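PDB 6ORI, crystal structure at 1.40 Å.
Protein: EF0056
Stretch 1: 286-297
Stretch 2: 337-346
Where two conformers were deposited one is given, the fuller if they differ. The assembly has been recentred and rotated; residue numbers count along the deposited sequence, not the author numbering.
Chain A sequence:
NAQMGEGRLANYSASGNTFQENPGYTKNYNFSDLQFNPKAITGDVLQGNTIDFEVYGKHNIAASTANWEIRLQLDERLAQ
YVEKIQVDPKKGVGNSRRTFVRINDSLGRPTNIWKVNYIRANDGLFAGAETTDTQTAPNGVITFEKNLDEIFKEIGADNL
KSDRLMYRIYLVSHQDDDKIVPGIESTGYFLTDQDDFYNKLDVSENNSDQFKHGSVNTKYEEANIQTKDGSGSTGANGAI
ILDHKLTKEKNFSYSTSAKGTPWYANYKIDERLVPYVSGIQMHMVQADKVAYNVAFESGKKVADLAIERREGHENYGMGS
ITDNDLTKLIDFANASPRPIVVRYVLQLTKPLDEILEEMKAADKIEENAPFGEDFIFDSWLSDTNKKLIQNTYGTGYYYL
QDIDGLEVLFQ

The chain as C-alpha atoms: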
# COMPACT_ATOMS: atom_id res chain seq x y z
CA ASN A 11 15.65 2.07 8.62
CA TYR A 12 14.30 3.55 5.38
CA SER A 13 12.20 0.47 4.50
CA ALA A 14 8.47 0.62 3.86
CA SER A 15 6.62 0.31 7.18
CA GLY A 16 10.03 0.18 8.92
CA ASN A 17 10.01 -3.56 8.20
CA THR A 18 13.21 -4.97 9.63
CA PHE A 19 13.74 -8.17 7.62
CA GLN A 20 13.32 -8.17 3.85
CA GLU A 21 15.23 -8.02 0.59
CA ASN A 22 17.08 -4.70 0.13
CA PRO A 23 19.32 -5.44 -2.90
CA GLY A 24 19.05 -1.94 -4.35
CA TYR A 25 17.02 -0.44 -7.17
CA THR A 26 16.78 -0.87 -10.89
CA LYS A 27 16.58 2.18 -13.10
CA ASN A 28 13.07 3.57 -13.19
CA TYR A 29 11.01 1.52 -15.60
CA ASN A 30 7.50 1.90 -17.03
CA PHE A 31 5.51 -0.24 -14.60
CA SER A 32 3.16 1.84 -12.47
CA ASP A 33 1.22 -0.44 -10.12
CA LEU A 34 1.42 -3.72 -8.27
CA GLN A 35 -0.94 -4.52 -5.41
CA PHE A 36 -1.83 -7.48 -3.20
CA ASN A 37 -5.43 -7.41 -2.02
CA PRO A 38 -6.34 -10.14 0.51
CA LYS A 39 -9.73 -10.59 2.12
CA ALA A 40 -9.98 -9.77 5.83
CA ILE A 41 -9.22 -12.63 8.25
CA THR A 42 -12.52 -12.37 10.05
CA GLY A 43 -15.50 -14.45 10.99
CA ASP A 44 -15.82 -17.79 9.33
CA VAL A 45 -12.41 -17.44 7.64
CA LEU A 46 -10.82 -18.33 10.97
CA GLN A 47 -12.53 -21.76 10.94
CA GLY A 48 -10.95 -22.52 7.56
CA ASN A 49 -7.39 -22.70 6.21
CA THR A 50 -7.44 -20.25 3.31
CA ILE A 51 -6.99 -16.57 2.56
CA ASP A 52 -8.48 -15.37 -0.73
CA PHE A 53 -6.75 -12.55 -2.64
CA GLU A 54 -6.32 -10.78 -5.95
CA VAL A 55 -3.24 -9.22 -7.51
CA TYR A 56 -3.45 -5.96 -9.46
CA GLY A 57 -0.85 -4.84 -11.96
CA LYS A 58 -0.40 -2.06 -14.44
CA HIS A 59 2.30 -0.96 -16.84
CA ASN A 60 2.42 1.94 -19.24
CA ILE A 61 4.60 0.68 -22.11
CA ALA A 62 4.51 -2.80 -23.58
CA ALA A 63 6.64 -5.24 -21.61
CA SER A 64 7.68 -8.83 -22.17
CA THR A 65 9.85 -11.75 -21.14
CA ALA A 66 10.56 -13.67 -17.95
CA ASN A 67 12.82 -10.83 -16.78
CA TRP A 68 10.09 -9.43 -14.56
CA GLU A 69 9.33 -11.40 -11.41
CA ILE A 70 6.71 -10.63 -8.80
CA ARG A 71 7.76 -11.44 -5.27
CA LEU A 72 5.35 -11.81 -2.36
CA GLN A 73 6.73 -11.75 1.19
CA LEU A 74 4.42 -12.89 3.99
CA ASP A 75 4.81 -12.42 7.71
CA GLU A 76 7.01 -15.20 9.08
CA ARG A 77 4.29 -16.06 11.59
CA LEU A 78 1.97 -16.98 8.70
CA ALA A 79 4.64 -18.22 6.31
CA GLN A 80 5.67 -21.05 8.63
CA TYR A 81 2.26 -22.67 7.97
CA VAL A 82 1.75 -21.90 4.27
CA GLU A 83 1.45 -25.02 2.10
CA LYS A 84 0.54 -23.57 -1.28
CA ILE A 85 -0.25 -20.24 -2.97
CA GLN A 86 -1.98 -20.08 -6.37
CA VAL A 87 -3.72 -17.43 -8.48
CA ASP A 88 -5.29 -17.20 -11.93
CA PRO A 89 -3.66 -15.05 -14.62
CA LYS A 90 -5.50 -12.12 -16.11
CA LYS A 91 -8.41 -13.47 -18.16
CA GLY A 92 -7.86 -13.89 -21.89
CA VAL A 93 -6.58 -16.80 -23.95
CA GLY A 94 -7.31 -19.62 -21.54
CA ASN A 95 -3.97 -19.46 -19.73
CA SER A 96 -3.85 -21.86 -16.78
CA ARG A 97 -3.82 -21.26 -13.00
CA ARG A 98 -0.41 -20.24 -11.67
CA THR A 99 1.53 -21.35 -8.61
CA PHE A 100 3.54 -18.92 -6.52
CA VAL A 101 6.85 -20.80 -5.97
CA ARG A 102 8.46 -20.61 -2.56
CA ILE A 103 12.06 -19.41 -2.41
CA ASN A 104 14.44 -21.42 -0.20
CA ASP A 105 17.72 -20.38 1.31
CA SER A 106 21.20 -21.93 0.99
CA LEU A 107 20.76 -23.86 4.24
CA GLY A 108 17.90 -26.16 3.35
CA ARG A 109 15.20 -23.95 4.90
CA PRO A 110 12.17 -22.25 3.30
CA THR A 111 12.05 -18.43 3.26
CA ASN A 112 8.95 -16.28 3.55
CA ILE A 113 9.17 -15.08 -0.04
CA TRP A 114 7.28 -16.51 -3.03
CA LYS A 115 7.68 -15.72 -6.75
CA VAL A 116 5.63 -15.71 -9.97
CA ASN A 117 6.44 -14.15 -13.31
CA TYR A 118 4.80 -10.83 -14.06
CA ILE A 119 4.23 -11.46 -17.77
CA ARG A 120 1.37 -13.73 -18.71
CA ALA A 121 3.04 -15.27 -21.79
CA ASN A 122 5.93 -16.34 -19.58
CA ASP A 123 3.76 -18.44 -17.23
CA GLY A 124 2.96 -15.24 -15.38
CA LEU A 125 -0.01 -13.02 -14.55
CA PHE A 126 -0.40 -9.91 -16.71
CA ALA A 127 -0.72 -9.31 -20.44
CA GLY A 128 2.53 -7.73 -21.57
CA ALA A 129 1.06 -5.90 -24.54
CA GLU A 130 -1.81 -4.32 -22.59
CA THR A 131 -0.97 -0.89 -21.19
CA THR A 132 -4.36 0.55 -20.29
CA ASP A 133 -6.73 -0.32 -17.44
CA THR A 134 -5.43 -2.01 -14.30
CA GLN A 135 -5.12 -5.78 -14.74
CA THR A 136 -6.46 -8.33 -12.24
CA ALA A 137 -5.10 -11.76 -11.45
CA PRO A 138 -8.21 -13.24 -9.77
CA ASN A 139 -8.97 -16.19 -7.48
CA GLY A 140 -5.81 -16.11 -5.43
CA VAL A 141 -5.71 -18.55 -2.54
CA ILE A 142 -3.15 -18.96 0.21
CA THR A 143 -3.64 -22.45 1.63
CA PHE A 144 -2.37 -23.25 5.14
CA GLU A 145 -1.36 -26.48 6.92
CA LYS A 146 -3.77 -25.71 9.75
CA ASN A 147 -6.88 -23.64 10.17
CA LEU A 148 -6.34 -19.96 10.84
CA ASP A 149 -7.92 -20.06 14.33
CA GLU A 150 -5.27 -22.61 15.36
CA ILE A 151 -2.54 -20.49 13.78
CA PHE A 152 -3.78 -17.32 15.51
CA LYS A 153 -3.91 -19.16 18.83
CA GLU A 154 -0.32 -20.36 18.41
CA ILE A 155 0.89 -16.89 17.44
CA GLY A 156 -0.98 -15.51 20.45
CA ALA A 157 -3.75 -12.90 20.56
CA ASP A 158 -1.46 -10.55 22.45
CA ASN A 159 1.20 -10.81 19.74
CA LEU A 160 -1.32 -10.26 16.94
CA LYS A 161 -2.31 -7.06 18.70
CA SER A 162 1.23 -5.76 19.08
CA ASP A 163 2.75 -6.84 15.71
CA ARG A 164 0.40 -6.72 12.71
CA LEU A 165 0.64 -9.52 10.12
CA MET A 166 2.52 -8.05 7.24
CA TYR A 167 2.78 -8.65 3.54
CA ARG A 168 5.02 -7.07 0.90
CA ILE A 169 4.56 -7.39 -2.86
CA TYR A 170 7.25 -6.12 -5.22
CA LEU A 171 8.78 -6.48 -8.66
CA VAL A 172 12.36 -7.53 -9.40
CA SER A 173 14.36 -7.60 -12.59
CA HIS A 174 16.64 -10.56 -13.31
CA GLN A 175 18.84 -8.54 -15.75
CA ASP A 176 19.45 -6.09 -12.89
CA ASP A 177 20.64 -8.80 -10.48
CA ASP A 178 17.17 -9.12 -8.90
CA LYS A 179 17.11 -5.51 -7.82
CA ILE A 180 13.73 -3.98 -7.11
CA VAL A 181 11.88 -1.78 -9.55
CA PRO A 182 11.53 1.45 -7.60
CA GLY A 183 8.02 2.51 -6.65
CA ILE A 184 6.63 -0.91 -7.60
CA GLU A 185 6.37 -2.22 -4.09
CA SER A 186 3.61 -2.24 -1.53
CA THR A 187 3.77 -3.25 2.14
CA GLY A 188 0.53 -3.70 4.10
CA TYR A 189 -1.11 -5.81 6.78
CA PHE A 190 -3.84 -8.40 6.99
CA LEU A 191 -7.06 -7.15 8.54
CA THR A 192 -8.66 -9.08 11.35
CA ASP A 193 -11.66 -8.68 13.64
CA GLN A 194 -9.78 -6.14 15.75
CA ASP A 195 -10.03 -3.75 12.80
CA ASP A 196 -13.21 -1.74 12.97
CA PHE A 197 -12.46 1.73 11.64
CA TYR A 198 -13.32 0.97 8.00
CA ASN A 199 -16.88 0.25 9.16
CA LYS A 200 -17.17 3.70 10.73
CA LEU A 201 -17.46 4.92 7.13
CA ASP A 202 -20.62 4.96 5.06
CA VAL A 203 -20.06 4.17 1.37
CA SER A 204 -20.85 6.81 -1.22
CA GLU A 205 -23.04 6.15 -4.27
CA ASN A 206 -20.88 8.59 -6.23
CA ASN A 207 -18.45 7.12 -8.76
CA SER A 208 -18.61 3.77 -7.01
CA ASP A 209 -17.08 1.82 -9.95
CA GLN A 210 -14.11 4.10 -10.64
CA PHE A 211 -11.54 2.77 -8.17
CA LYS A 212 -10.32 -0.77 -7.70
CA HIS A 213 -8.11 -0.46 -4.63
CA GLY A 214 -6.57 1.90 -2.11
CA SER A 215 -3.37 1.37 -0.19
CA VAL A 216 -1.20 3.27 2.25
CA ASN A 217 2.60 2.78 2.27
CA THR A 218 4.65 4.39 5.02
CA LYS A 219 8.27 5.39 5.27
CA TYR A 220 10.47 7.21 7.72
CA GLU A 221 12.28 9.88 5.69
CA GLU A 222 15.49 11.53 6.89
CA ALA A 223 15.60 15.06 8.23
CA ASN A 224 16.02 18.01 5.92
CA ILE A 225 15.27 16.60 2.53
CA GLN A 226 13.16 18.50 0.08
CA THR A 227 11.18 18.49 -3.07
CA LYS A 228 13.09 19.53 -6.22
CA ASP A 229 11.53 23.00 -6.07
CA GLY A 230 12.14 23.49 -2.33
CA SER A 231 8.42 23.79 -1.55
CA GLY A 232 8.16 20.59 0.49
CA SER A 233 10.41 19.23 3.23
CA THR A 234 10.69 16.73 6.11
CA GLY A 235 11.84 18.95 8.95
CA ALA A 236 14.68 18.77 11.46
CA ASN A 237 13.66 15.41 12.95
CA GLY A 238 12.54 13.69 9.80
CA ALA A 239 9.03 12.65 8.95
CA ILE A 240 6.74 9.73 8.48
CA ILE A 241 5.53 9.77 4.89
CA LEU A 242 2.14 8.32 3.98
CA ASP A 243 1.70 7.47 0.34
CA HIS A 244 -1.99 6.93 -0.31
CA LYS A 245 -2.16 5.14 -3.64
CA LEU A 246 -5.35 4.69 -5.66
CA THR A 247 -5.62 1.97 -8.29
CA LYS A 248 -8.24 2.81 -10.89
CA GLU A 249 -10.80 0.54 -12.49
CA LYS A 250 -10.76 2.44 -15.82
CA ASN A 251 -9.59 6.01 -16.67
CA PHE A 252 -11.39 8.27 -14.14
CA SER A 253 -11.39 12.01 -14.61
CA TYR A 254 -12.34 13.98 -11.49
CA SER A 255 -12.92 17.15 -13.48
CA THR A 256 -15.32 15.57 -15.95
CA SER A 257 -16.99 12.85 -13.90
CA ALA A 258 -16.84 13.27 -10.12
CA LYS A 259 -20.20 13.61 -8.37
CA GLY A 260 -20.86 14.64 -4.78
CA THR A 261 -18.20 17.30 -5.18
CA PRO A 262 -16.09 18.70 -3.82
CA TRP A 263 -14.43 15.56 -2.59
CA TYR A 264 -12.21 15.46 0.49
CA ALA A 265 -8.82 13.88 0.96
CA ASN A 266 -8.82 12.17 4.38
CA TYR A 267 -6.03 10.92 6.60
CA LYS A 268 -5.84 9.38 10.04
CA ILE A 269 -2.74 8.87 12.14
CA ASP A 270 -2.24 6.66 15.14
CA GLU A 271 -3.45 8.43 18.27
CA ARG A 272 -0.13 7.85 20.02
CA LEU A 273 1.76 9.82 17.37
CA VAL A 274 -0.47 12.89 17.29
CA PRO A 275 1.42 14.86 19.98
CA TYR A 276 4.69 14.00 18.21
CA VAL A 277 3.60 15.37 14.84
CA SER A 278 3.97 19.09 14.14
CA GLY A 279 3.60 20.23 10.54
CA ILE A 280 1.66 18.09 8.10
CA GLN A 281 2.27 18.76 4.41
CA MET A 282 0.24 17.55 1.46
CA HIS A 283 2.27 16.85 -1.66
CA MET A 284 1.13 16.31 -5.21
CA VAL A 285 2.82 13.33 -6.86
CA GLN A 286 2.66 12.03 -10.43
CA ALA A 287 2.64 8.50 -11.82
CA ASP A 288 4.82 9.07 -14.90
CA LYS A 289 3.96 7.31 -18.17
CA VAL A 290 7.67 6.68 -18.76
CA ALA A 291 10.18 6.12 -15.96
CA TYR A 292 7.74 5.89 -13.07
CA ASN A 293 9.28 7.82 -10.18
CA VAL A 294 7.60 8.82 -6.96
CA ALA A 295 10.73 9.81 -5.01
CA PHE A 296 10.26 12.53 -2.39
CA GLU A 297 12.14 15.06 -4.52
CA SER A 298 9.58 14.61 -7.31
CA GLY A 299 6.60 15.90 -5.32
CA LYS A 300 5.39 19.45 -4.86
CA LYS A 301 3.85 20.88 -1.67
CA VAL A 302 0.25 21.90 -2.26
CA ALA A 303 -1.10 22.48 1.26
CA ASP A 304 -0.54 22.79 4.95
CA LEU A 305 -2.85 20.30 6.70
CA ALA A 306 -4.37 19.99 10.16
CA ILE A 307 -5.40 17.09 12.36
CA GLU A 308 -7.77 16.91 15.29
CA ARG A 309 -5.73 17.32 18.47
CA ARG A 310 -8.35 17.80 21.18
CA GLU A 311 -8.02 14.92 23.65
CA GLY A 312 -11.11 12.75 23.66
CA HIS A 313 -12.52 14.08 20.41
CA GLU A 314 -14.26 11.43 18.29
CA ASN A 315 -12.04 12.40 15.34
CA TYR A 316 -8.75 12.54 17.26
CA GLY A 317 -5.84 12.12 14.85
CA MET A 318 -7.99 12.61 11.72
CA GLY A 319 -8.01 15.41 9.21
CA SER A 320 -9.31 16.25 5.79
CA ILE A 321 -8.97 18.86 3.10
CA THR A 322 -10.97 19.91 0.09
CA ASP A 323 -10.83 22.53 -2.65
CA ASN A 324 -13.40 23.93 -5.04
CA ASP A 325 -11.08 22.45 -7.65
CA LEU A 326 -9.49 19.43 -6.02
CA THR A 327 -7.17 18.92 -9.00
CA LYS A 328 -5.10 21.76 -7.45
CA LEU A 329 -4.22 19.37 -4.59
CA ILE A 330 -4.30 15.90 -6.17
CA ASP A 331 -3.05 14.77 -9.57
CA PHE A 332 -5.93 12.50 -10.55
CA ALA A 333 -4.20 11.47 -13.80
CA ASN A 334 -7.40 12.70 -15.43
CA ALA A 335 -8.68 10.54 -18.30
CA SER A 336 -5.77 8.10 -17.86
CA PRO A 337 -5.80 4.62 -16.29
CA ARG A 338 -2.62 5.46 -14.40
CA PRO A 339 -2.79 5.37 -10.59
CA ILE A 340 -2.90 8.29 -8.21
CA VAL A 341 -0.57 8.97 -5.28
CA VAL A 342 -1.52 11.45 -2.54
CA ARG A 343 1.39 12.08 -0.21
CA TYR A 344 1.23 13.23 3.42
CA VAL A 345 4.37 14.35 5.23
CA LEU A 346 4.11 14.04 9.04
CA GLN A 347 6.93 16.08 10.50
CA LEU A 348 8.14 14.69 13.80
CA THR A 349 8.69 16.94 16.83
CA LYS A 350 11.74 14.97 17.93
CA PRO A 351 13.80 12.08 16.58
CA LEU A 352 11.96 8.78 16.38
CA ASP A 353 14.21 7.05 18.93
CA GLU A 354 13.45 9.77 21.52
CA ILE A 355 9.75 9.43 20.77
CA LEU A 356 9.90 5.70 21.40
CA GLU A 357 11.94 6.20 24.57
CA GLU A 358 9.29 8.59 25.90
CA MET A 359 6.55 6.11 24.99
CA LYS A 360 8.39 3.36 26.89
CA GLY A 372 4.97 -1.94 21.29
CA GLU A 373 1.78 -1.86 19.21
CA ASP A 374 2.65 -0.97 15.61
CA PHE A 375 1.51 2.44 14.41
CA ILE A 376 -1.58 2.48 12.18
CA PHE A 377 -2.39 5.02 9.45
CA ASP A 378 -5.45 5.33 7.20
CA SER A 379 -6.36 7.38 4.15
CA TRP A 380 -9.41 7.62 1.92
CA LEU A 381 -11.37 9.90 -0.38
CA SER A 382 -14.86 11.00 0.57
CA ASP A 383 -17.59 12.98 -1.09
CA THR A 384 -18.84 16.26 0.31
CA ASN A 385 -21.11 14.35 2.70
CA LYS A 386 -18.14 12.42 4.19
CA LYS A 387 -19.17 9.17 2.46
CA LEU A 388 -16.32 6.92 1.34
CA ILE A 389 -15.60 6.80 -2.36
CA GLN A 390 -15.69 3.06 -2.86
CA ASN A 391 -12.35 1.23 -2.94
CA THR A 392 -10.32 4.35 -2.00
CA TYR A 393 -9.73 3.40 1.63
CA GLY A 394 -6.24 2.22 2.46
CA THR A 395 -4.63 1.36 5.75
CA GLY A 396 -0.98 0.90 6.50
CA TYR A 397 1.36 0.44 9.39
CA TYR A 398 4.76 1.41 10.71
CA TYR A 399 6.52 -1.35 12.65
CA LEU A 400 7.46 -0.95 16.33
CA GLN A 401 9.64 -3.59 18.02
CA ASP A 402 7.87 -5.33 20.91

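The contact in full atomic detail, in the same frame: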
# COMPACT_ATOMS: atom_id res chain seq x y z
N GLN A 286 3.10 12.44 -9.11
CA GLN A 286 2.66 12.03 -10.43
C GLN A 286 3.18 10.65 -10.78
O GLN A 286 4.37 10.36 -10.60
CB GLN A 286 3.15 13.06 -11.45
CG GLN A 286 3.26 14.44 -10.84
CD GLN A 286 2.86 15.54 -11.79
OE1 GLN A 286 3.27 15.54 -12.95
NE2 GLN A 286 2.06 16.47 -11.30
N ALA A 287 2.28 9.80 -11.26
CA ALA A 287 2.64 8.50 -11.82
C ALA A 287 3.03 8.69 -13.29
O ALA A 287 2.16 8.77 -14.16
CB ALA A 287 1.45 7.51 -11.70
N ASP A 288 4.33 8.77 -13.56
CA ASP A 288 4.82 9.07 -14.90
C ASP A 288 4.48 7.95 -15.88
O ASP A 288 4.52 6.78 -15.51
CB ASP A 288 6.35 9.26 -14.89
CG ASP A 288 6.83 10.09 -13.71
OD1 ASP A 288 6.88 9.54 -12.59
OD2 ASP A 288 7.16 11.28 -13.90
N LYS A 289 4.17 8.31 -17.12
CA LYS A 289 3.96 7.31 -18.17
C LYS A 289 5.25 6.54 -18.40
O LYS A 289 5.26 5.31 -18.41
CB LYS A 289 3.50 7.98 -19.47
N VAL A 290 6.34 7.27 -18.59
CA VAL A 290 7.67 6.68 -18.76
C VAL A 290 8.52 6.96 -17.53
O VAL A 290 8.50 8.07 -17.00
CB VAL A 290 8.39 7.29 -19.99
CG1 VAL A 290 9.76 6.66 -20.18
CG2 VAL A 290 7.54 7.11 -21.24
N ALA A 291 9.26 5.96 -17.08
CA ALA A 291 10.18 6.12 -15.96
C ALA A 291 9.41 6.57 -14.72
O ALA A 291 9.64 7.64 -14.17
CB ALA A 291 11.30 7.07 -16.30
N TYR A 292 8.48 5.72 -14.31
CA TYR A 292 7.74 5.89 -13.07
C TYR A 292 8.67 6.20 -11.91
O TYR A 292 9.56 5.42 -11.60
CB TYR A 292 6.95 4.61 -12.79
CG TYR A 292 6.02 4.69 -11.62
CD1 TYR A 292 4.76 5.28 -11.75
CD2 TYR A 292 6.39 4.20 -10.37
CE1 TYR A 292 3.90 5.36 -10.66
CE2 TYR A 292 5.54 4.29 -9.29
CZ TYR A 292 4.29 4.87 -9.45
OH TYR A 292 3.44 4.96 -8.35
N ASN A 293 8.42 7.33 -11.25
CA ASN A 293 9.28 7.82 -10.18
C ASN A 293 8.42 8.63 -9.23
O ASN A 293 7.83 9.68 -9.62
CB ASN A 293 10.40 8.70 -10.74
CG ASN A 293 11.35 9.24 -9.65
OD1 ASN A 293 10.90 9.79 -8.66
ND2 ASN A 293 12.65 9.11 -9.87
N VAL A 294 8.35 8.14 -8.00
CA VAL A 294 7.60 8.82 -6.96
C VAL A 294 8.53 9.12 -5.78
O VAL A 294 8.11 9.16 -4.62
CB VAL A 294 6.35 8.00 -6.53
CG1 VAL A 294 5.36 7.91 -7.69
CG2 VAL A 294 6.72 6.63 -6.05
N ALA A 295 9.80 9.39 -6.06
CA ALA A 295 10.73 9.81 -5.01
C ALA A 295 10.21 11.09 -4.34
O ALA A 295 9.46 11.86 -4.92
CB ALA A 295 12.10 10.06 -5.59
N PHE A 296 10.66 11.32 -3.12
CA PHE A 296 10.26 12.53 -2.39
C PHE A 296 10.58 13.78 -3.18
O PHE A 296 9.80 14.74 -3.21
CB PHE A 296 10.99 12.57 -1.04
CG PHE A 296 10.46 13.62 -0.10
CD1 PHE A 296 9.43 13.33 0.77
CD2 PHE A 296 11.01 14.88 -0.08
CE1 PHE A 296 8.94 14.27 1.65
CE2 PHE A 296 10.51 15.85 0.81
CZ PHE A 296 9.48 15.53 1.66
N GLU A 297 11.74 13.84 -3.82
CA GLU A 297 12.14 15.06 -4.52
C GLU A 297 11.17 15.43 -5.63
O GLU A 297 11.07 16.60 -6.01
CB GLU A 297 13.55 14.94 -5.09
CG GLU A 297 13.70 13.91 -6.18
CD GLU A 297 15.01 14.04 -6.89
OE1 GLU A 297 15.16 14.97 -7.72
OE2 GLU A 297 15.89 13.22 -6.61
N PRO A 337 -5.67 5.73 -17.23
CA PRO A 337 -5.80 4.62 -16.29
C PRO A 337 -4.69 4.56 -15.27
O PRO A 337 -4.71 3.65 -14.44
CB PRO A 337 -5.76 3.39 -17.21
CG PRO A 337 -4.95 3.81 -18.37
CD PRO A 337 -5.32 5.26 -18.59
N ARG A 338 -3.73 5.47 -15.34
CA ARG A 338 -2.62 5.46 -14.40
C ARG A 338 -3.10 5.72 -12.98
O ARG A 338 -4.10 6.42 -12.76
CB ARG A 338 -1.55 6.47 -14.79
CG ARG A 338 -0.74 6.07 -15.99
CD ARG A 338 0.27 7.13 -16.44
NE ARG A 338 -0.39 8.31 -17.01
CZ ARG A 338 -0.61 9.46 -16.38
NH1 ARG A 338 -0.19 9.65 -15.13
NH2 ARG A 338 -1.24 10.42 -17.02
N PRO A 339 -2.38 5.20 -11.99
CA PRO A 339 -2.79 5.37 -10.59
C PRO A 339 -2.48 6.76 -10.07
O PRO A 339 -1.79 7.57 -10.70
CB PRO A 339 -1.93 4.35 -9.84
CG PRO A 339 -0.74 4.17 -10.71
CD PRO A 339 -1.22 4.30 -12.13
N ILE A 340 -3.03 7.02 -8.90
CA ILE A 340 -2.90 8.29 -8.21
C ILE A 340 -2.15 8.06 -6.91
O ILE A 340 -2.39 7.09 -6.21
CB ILE A 340 -4.29 8.83 -7.89
CG1 ILE A 340 -5.06 9.11 -9.19
CG2 ILE A 340 -4.20 10.04 -6.96
CD1 ILE A 340 -6.53 9.31 -9.01
N VAL A 341 -1.25 8.97 -6.57
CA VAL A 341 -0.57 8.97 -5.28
C VAL A 341 -0.79 10.31 -4.62
O VAL A 341 -0.48 11.35 -5.23
CB VAL A 341 0.94 8.68 -5.41
CG1 VAL A 341 1.63 8.77 -4.07
CG2 VAL A 341 1.17 7.30 -6.00
N VAL A 342 -1.34 10.28 -3.41
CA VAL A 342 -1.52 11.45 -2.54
C VAL A 342 -0.53 11.25 -1.42
O VAL A 342 -0.55 10.21 -0.77
CB VAL A 342 -2.97 11.50 -2.00
CG1 VAL A 342 -3.16 12.70 -1.07
CG2 VAL A 342 -3.97 11.55 -3.16
N ARG A 343 0.33 12.23 -1.19
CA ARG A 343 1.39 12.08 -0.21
C ARG A 343 1.17 13.01 0.98
O ARG A 343 0.93 14.23 0.80
CB ARG A 343 2.75 12.34 -0.88
CG ARG A 343 3.89 12.42 0.12
CD ARG A 343 5.21 12.35 -0.60
NE ARG A 343 5.37 11.06 -1.25
CZ ARG A 343 6.11 10.81 -2.33
NH1 ARG A 343 6.79 11.78 -2.92
NH2 ARG A 343 6.14 9.58 -2.84
N TYR A 344 1.29 12.47 2.19
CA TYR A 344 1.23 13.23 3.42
C TYR A 344 2.56 13.13 4.13
O TYR A 344 3.13 12.02 4.29
CB TYR A 344 0.10 12.72 4.31
CG TYR A 344 -1.24 12.76 3.63
CD1 TYR A 344 -1.87 13.97 3.37
CD2 TYR A 344 -1.90 11.59 3.28
CE1 TYR A 344 -3.07 14.03 2.77
CE2 TYR A 344 -3.13 11.64 2.65
CZ TYR A 344 -3.72 12.86 2.42
OH TYR A 344 -4.93 13.01 1.82
N VAL A 345 3.10 14.27 4.54
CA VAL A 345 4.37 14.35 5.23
C VAL A 345 4.12 14.75 6.69
O VAL A 345 3.71 15.88 6.95
CB VAL A 345 5.28 15.37 4.55
CG1 VAL A 345 6.61 15.44 5.26
CG2 VAL A 345 5.48 15.04 3.07
N LEU A 346 4.36 13.83 7.61
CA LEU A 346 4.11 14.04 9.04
C LEU A 346 5.43 14.37 9.68
O LEU A 346 6.22 13.49 9.97
CB LEU A 346 3.53 12.76 9.68
CG LEU A 346 2.36 12.08 8.97
CD1 LEU A 346 1.93 10.84 9.72
CD2 LEU A 346 1.20 13.02 8.85
O HOH W 1 -0.71 10.06 -10.96
O HOH W 2 7.14 14.53 -2.32

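A strand and an irregular loop meet here with no backbone-to-backbone hydrogen bond between them; two arginines from the strand side reach over to loop carbonyls instead, and apolar contacts add to them. Together the stretches bury 480 Å², and Arg-343, Ala-287 and Phe-296 cover the most.

Arg-343 is the main anchor. Its CA-to-CB bond points toward the loop, and a t, t, m run of chi angles carries the guanidinium out to the carbonyls of Val-294 and Ala-295. Arg-343 NH2 donates to Val-294 O at 2.7 Å with a good angle of 159°. Arg-343 NH1 adds two weak bonds, to Val-294 O at 3.4 Å and to Ala-295 O at 3.3 Å, both acceptors lying near the guanidinium plane at its edge. A water extends the set: it accepts from Arg-343 NH1 at 2.8 Å and donates to Phe-296 O at 2.8 Å. Since NE and NH2 also find partners elsewhere in the structure, this buried charge is well supplied with acceptors. The rule to read here is that a planar group with several donors can bind successive carbonyls of an irregular backbone.

Ala-287 works at the other end by being small. Its CA-to-CB bond points toward the strand side, and Ala-287 CB sits 3.4 Å from Pro-339 O and 4.1 Å from Pro-339 CG, so the methyl fills a tight, buried site against the proline. Its backbone is engaged as well. Arg-338 NH1 donates to Ala-287 O at 2.7 Å, a short bond but a weak one at 130°, while a water accepts from Ala-287 N at 3.0 Å and donates to Pro-339 O at 2.7 Å. The aliphatic part of Arg-338 also packs on the loop, with Arg-338 CD 4.1 Å from Lys-289 CA.

Phe-296 leaves its backbone sideways to the strand, but its t rotamer brings the ring nearer, and Phe-296 CE1 meets Val-345 CG2 at 3.8 Å. Phe-296 CA also packs 3.6 Å from Arg-343 NH1, while Phe-296 O takes the water's hydrogen bond, so backbone and ring serve the polar and apolar parts respectively. Between the ends, Val-341 points toward the loop and Val-341 CG2 lies 4.0 Å from Tyr-292 OH.

The strand's alternation sets the pattern: Val-341, Arg-343 and Val-345 point toward the loop, a valine two positions before and two after the arginine. The loop braces itself too, Asn-293 N donating to Asp-288 OD1 at 3.0 Å and Ala-295 N to Asn-293 OD1 at 2.9 Å.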